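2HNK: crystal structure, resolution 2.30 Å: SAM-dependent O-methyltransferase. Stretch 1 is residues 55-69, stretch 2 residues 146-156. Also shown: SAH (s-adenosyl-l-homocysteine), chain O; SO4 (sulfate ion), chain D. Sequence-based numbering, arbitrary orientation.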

# COMPACT_ATOMS: atom_id res chain seq x y z
N LEU C 55 -4.45 -3.76 -1.52
CA LEU C 55 -3.37 -4.49 -0.87
C LEU C 55 -3.61 -6.00 -0.84
O LEU C 55 -2.68 -6.77 -1.02
CB LEU C 55 -3.16 -3.98 0.55
CG LEU C 55 -1.97 -3.10 0.95
CD1 LEU C 55 -1.29 -2.34 -0.20
CD2 LEU C 55 -2.38 -2.14 2.08
N THR C 56 -4.85 -6.41 -0.61
CA THR C 56 -5.20 -7.83 -0.62
C THR C 56 -4.92 -8.45 -1.99
O THR C 56 -4.31 -9.51 -2.09
CB THR C 56 -6.66 -8.05 -0.20
OG1 THR C 56 -6.84 -7.56 1.13
CG2 THR C 56 -7.05 -9.53 -0.25
N LYS C 57 -5.34 -7.74 -3.04
CA LYS C 57 -5.12 -8.17 -4.42
C LYS C 57 -3.65 -8.18 -4.83
O LYS C 57 -3.17 -9.14 -5.42
CB LYS C 57 -5.94 -7.28 -5.37
CG LYS C 57 -7.41 -7.26 -5.06
CD LYS C 57 -8.21 -6.63 -6.18
CE LYS C 57 -9.69 -6.90 -5.98
NZ LYS C 57 -10.50 -6.40 -7.12
N ILE C 58 -2.93 -7.11 -4.51
CA ILE C 58 -1.51 -6.97 -4.82
C ILE C 58 -0.71 -8.10 -4.16
O ILE C 58 0.14 -8.73 -4.80
CB ILE C 58 -0.96 -5.57 -4.38
CG1 ILE C 58 -1.54 -4.45 -5.25
CG2 ILE C 58 0.56 -5.52 -4.41
CD1 ILE C 58 -1.31 -3.03 -4.69
N SER C 59 -1.01 -8.37 -2.89
CA SER C 59 -0.30 -9.38 -2.11
C SER C 59 -0.57 -10.83 -2.55
O SER C 59 0.20 -11.73 -2.21
CB SER C 59 -0.64 -9.23 -0.63
OG SER C 59 -1.98 -9.61 -0.37
N GLY C 60 -1.66 -11.06 -3.28
CA GLY C 60 -2.06 -12.41 -3.68
C GLY C 60 -2.60 -13.26 -2.54
O GLY C 60 -2.76 -14.47 -2.69
N ALA C 61 -2.88 -12.62 -1.39
CA ALA C 61 -3.39 -13.31 -0.20
C ALA C 61 -4.61 -14.21 -0.47
O ALA C 61 -5.53 -13.82 -1.20
CB ALA C 61 -3.72 -12.30 0.91
N LYS C 62 -4.60 -15.39 0.13
CA LYS C 62 -5.74 -16.31 0.07
C LYS C 62 -6.25 -16.69 1.46
O LYS C 62 -7.37 -17.17 1.60
CB LYS C 62 -5.40 -17.58 -0.73
CG LYS C 62 -5.08 -17.30 -2.18
CD LYS C 62 -5.23 -18.52 -3.07
CE LYS C 62 -5.10 -18.11 -4.53
NZ LYS C 62 -5.48 -19.20 -5.47
N ARG C 63 -5.42 -16.48 2.48
CA ARG C 63 -5.83 -16.72 3.86
C ARG C 63 -5.56 -15.51 4.72
O ARG C 63 -4.40 -15.17 4.98
CB ARG C 63 -5.14 -17.96 4.44
CG ARG C 63 -5.52 -19.29 3.78
CD ARG C 63 -7.03 -19.57 3.86
NE ARG C 63 -7.38 -20.85 3.25
CZ ARG C 63 -7.80 -21.00 2.00
NH1 ARG C 63 -7.95 -19.95 1.19
NH2 ARG C 63 -8.09 -22.21 1.54
N ILE C 64 -6.64 -14.86 5.16
CA ILE C 64 -6.55 -13.64 5.96
C ILE C 64 -7.10 -13.86 7.37
O ILE C 64 -8.07 -14.58 7.55
CB ILE C 64 -7.32 -12.47 5.28
CG1 ILE C 64 -6.73 -12.17 3.89
CG2 ILE C 64 -7.34 -11.22 6.17
CD1 ILE C 64 -7.47 -11.10 3.11
N ILE C 65 -6.47 -13.24 8.37
CA ILE C 65 -7.08 -13.15 9.70
C ILE C 65 -7.24 -11.69 10.11
O ILE C 65 -6.28 -10.93 10.13
CB ILE C 65 -6.29 -13.91 10.79
CG1 ILE C 65 -6.22 -15.41 10.47
CG2 ILE C 65 -6.92 -13.69 12.18
CD1 ILE C 65 -5.35 -16.20 11.43
N GLU C 66 -8.48 -11.32 10.43
CA GLU C 66 -8.79 -10.01 10.97
C GLU C 66 -8.97 -10.12 12.48
O GLU C 66 -9.82 -10.87 12.95
CB GLU C 66 -10.04 -9.44 10.29
CG GLU C 66 -10.56 -8.16 10.94
CD GLU C 66 -11.67 -7.53 10.14
OE1 GLU C 66 -12.87 -7.74 10.48
OE2 GLU C 66 -11.36 -6.84 9.16
N ILE C 67 -8.16 -9.36 13.22
CA ILE C 67 -8.25 -9.29 14.67
C ILE C 67 -8.99 -8.00 15.03
O ILE C 67 -8.39 -6.91 15.07
CB ILE C 67 -6.85 -9.30 15.35
CG1 ILE C 67 -5.98 -10.47 14.86
CG2 ILE C 67 -6.99 -9.36 16.87
CD1 ILE C 67 -4.50 -10.22 15.01
N GLY C 68 -10.29 -8.13 15.30
CA GLY C 68 -11.13 -6.98 15.58
C GLY C 68 -11.99 -6.64 14.38
O GLY C 68 -11.52 -6.03 13.40
N THR C 69 -13.26 -7.02 14.47
CA THR C 69 -14.19 -6.98 13.35
C THR C 69 -15.28 -5.92 13.46
O THR C 69 -15.65 -5.32 12.44
CB THR C 69 -14.79 -8.38 13.10
OG1 THR C 69 -13.73 -9.23 12.65
CG2 THR C 69 -15.90 -8.36 12.06
N SER C 146 3.03 -20.49 10.37
CA SER C 146 3.29 -20.22 8.95
C SER C 146 2.15 -20.61 8.02
O SER C 146 2.37 -21.21 6.98
CB SER C 146 4.59 -20.90 8.50
OG SER C 146 5.71 -20.18 8.98
N SER C 147 0.93 -20.28 8.40
CA SER C 147 -0.23 -20.68 7.61
C SER C 147 -1.03 -19.52 7.00
O SER C 147 -1.89 -19.73 6.15
CB SER C 147 -1.16 -21.56 8.46
OG SER C 147 -1.56 -20.89 9.64
N ILE C 148 -0.73 -18.29 7.43
CA ILE C 148 -1.53 -17.12 7.07
C ILE C 148 -0.81 -16.18 6.09
O ILE C 148 0.39 -15.93 6.21
CB ILE C 148 -2.00 -16.34 8.34
CG1 ILE C 148 -2.63 -17.31 9.36
CG2 ILE C 148 -2.96 -15.21 7.98
CD1 ILE C 148 -3.89 -18.07 8.87
N ASP C 149 -1.56 -15.66 5.12
CA ASP C 149 -1.00 -14.74 4.13
C ASP C 149 -0.98 -13.30 4.62
O ASP C 149 0.00 -12.58 4.42
CB ASP C 149 -1.82 -14.80 2.84
CG ASP C 149 -1.76 -16.16 2.19
OD1 ASP C 149 -0.68 -16.77 2.20
OD2 ASP C 149 -2.79 -16.61 1.66
N LEU C 150 -2.06 -12.90 5.28
CA LEU C 150 -2.26 -11.50 5.63
C LEU C 150 -3.04 -11.36 6.93
O LEU C 150 -4.00 -12.09 7.18
CB LEU C 150 -2.94 -10.75 4.48
CG LEU C 150 -3.11 -9.23 4.55
CD1 LEU C 150 -3.10 -8.61 3.15
CD2 LEU C 150 -4.39 -8.84 5.28
N PHE C 151 -2.60 -10.41 7.75
CA PHE C 151 -3.29 -10.05 8.98
C PHE C 151 -3.77 -8.62 8.95
O PHE C 151 -3.06 -7.74 8.46
CB PHE C 151 -2.36 -10.19 10.17
CG PHE C 151 -2.45 -11.51 10.86
CD1 PHE C 151 -1.64 -12.57 10.47
CD2 PHE C 151 -3.33 -11.69 11.92
CE1 PHE C 151 -1.71 -13.80 11.13
CE2 PHE C 151 -3.40 -12.90 12.59
CZ PHE C 151 -2.60 -13.96 12.19
N PHE C 152 -4.96 -8.38 9.49
CA PHE C 152 -5.41 -7.04 9.81
C PHE C 152 -5.57 -6.91 11.33
O PHE C 152 -6.43 -7.56 11.93
CB PHE C 152 -6.72 -6.72 9.10
CG PHE C 152 -7.17 -5.30 9.25
CD1 PHE C 152 -6.31 -4.24 8.95
CD2 PHE C 152 -8.45 -5.00 9.68
CE1 PHE C 152 -6.71 -2.92 9.10
CE2 PHE C 152 -8.87 -3.67 9.82
CZ PHE C 152 -8.00 -2.63 9.53
N LEU C 153 -4.74 -6.07 11.94
CA LEU C 153 -4.79 -5.83 13.37
C LEU C 153 -5.56 -4.53 13.70
O LEU C 153 -5.07 -3.43 13.44
CB LEU C 153 -3.38 -5.78 13.97
CG LEU C 153 -3.25 -5.40 15.46
CD1 LEU C 153 -4.08 -6.33 16.37
CD2 LEU C 153 -1.79 -5.34 15.90
N ASP C 154 -6.74 -4.70 14.29
CA ASP C 154 -7.61 -3.59 14.64
C ASP C 154 -8.45 -3.89 15.90
O ASP C 154 -9.63 -3.57 15.96
CB ASP C 154 -8.53 -3.27 13.46
CG ASP C 154 -9.21 -1.92 13.60
OD1 ASP C 154 -8.73 -1.06 14.38
OD2 ASP C 154 -10.22 -1.73 12.91
N ALA C 155 -7.83 -4.51 16.89
CA ALA C 155 -8.53 -4.91 18.11
C ALA C 155 -8.21 -3.97 19.27
O ALA C 155 -8.00 -2.77 19.07
CB ALA C 155 -8.22 -6.36 18.45
N ASP C 156 -8.17 -4.51 20.49
CA ASP C 156 -7.86 -3.71 21.67
C ASP C 156 -6.39 -3.28 21.66
O ASP C 156 -5.49 -4.11 21.58
CB ASP C 156 -8.25 -4.44 22.97
CG ASP C 156 -7.60 -5.80 23.10
OD1 ASP C 156 -7.67 -6.59 22.13
OD2 ASP C 156 -7.01 -6.06 24.17
N SAH O . -12.28 -3.62 11.74
CA SAH O . -13.48 -2.89 12.23
CB SAH O . -13.11 -2.01 13.43
CG SAH O . -12.63 -2.79 14.65
SD SAH O . -13.12 -1.93 16.16
C SAH O . -14.21 -2.08 11.15
O SAH O . -15.29 -1.52 11.39
OXT SAH O . -13.75 -1.96 10.02
C5' SAH O . -12.40 -3.17 17.28
C4' SAH O . -13.24 -4.41 17.51
O4' SAH O . -12.45 -5.37 18.18
C3' SAH O . -14.46 -4.16 18.39
O3' SAH O . -15.60 -4.64 17.72
C2' SAH O . -14.25 -4.96 19.65
O2' SAH O . -15.44 -5.61 20.04
C1' SAH O . -13.18 -5.97 19.24
N9 SAH O . -12.29 -6.39 20.35
C8 SAH O . -11.93 -5.69 21.48
N7 SAH O . -11.10 -6.46 22.22
C5 SAH O . -10.92 -7.64 21.59
C6 SAH O . -10.19 -8.79 21.89
N6 SAH O . -9.48 -8.87 23.00
N1 SAH O . -10.22 -9.87 21.02
C2 SAH O . -10.96 -9.81 19.85
N3 SAH O . -11.68 -8.67 19.56
C4 SAH O . -11.67 -7.61 20.41
S SO4 D . -9.36 -9.33 -9.96
O1 SO4 D . -8.03 -9.05 -10.47
O2 SO4 D . -9.85 -8.21 -9.17
O3 SO4 D . -10.28 -9.55 -11.05
O4 SO4 D . -9.27 -10.53 -9.13

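Strands 63-67 and 150-153 run side by side in the same direction: their axes diverge by only 11° and approach to 4.8 Å. The register is constant, with CA-CA separations of 4.8 Å for Ile64-Leu150, 4.9 Å for Ile65-Phe151, 4.6 Å for Glu66-Phe152 and 5.1 Å for Ile67-Leu153. The hydrogen bonds follow the parallel pattern, in which alternate residues of the first strand reach to both sides of a partner: Leu150 N donates to Arg63 O (3.3 Å), Ile65 N to Leu150 O (3.0 Å), Phe152 N to Ile65 O (2.9 Å), Ile67 N to Phe152 O (2.8 Å) and Asp154 N to Ile67 O (2.9 Å). N-H...O angles of 151-169° support each assignment. Ala155 N also lies 3.1 Å from Ile67 O, but its angle is too poor for a hydrogen bond. CA-H...O contacts supplement the ladder, as between Ile64 CA and Leu150 O (3.2 Å).

At the start of the ladder the chain turns a corner at Asp149, whose side chain points toward the first stretch. Its OD2 accepts from Lys62 N (2.7 Å, 159°) and Arg63 N (2.8 Å, 145°), while its own N donates to Arg63 O (2.9 Å). A short carboxylate thus satisfies two successive amides just where strand pairing begins. The long side chains of Lys62 and Arg63 lead away from this junction.

Side chains alternate between the sheet faces. Ile65, Ile67, Phe151 and Leu153 share one face. There Ile65 CB sits over the Phe151 ring, 4.0 Å from its centroid and 30° off the normal, a CH-pi contact; Ile67 CD1 approaches Phe151 CD2 at 3.6 Å and Leu153 CD1 at 4.1 Å. Ile65 CD1 also meets Ile148 CD1 at 3.5 Å. Branched and aromatic groups suit this buried apolar surface, and both isoleucines adopt m,t rotamers.

The other face carries Ile64, Glu66, Leu150 and Phe152. Ile64 CG2 packs on Leu150 CD2 (3.9 Å), and the small Ala61 brings its CB to 4.0 Å from Leu150 CB. Glu66, though buried, has polar partners: Thr69 OG1 donates to its OE1 (2.8 Å), and OE2 is hydrogen-bonded elsewhere in the structure.

Beyond the strands, Gly68 sits where the two backbones come close, its CA 4.2 Å from Ala155 CA. With phi/psi of 103/103, an ideal CB would lie 2.3 Å from Asp154 O and 2.9 Å from Ala155 CA, both clashes. The two stretches converge on the ligand here, as SAH N donates to Gly68 O and to Asp154 OD2, each at 3.0 Å.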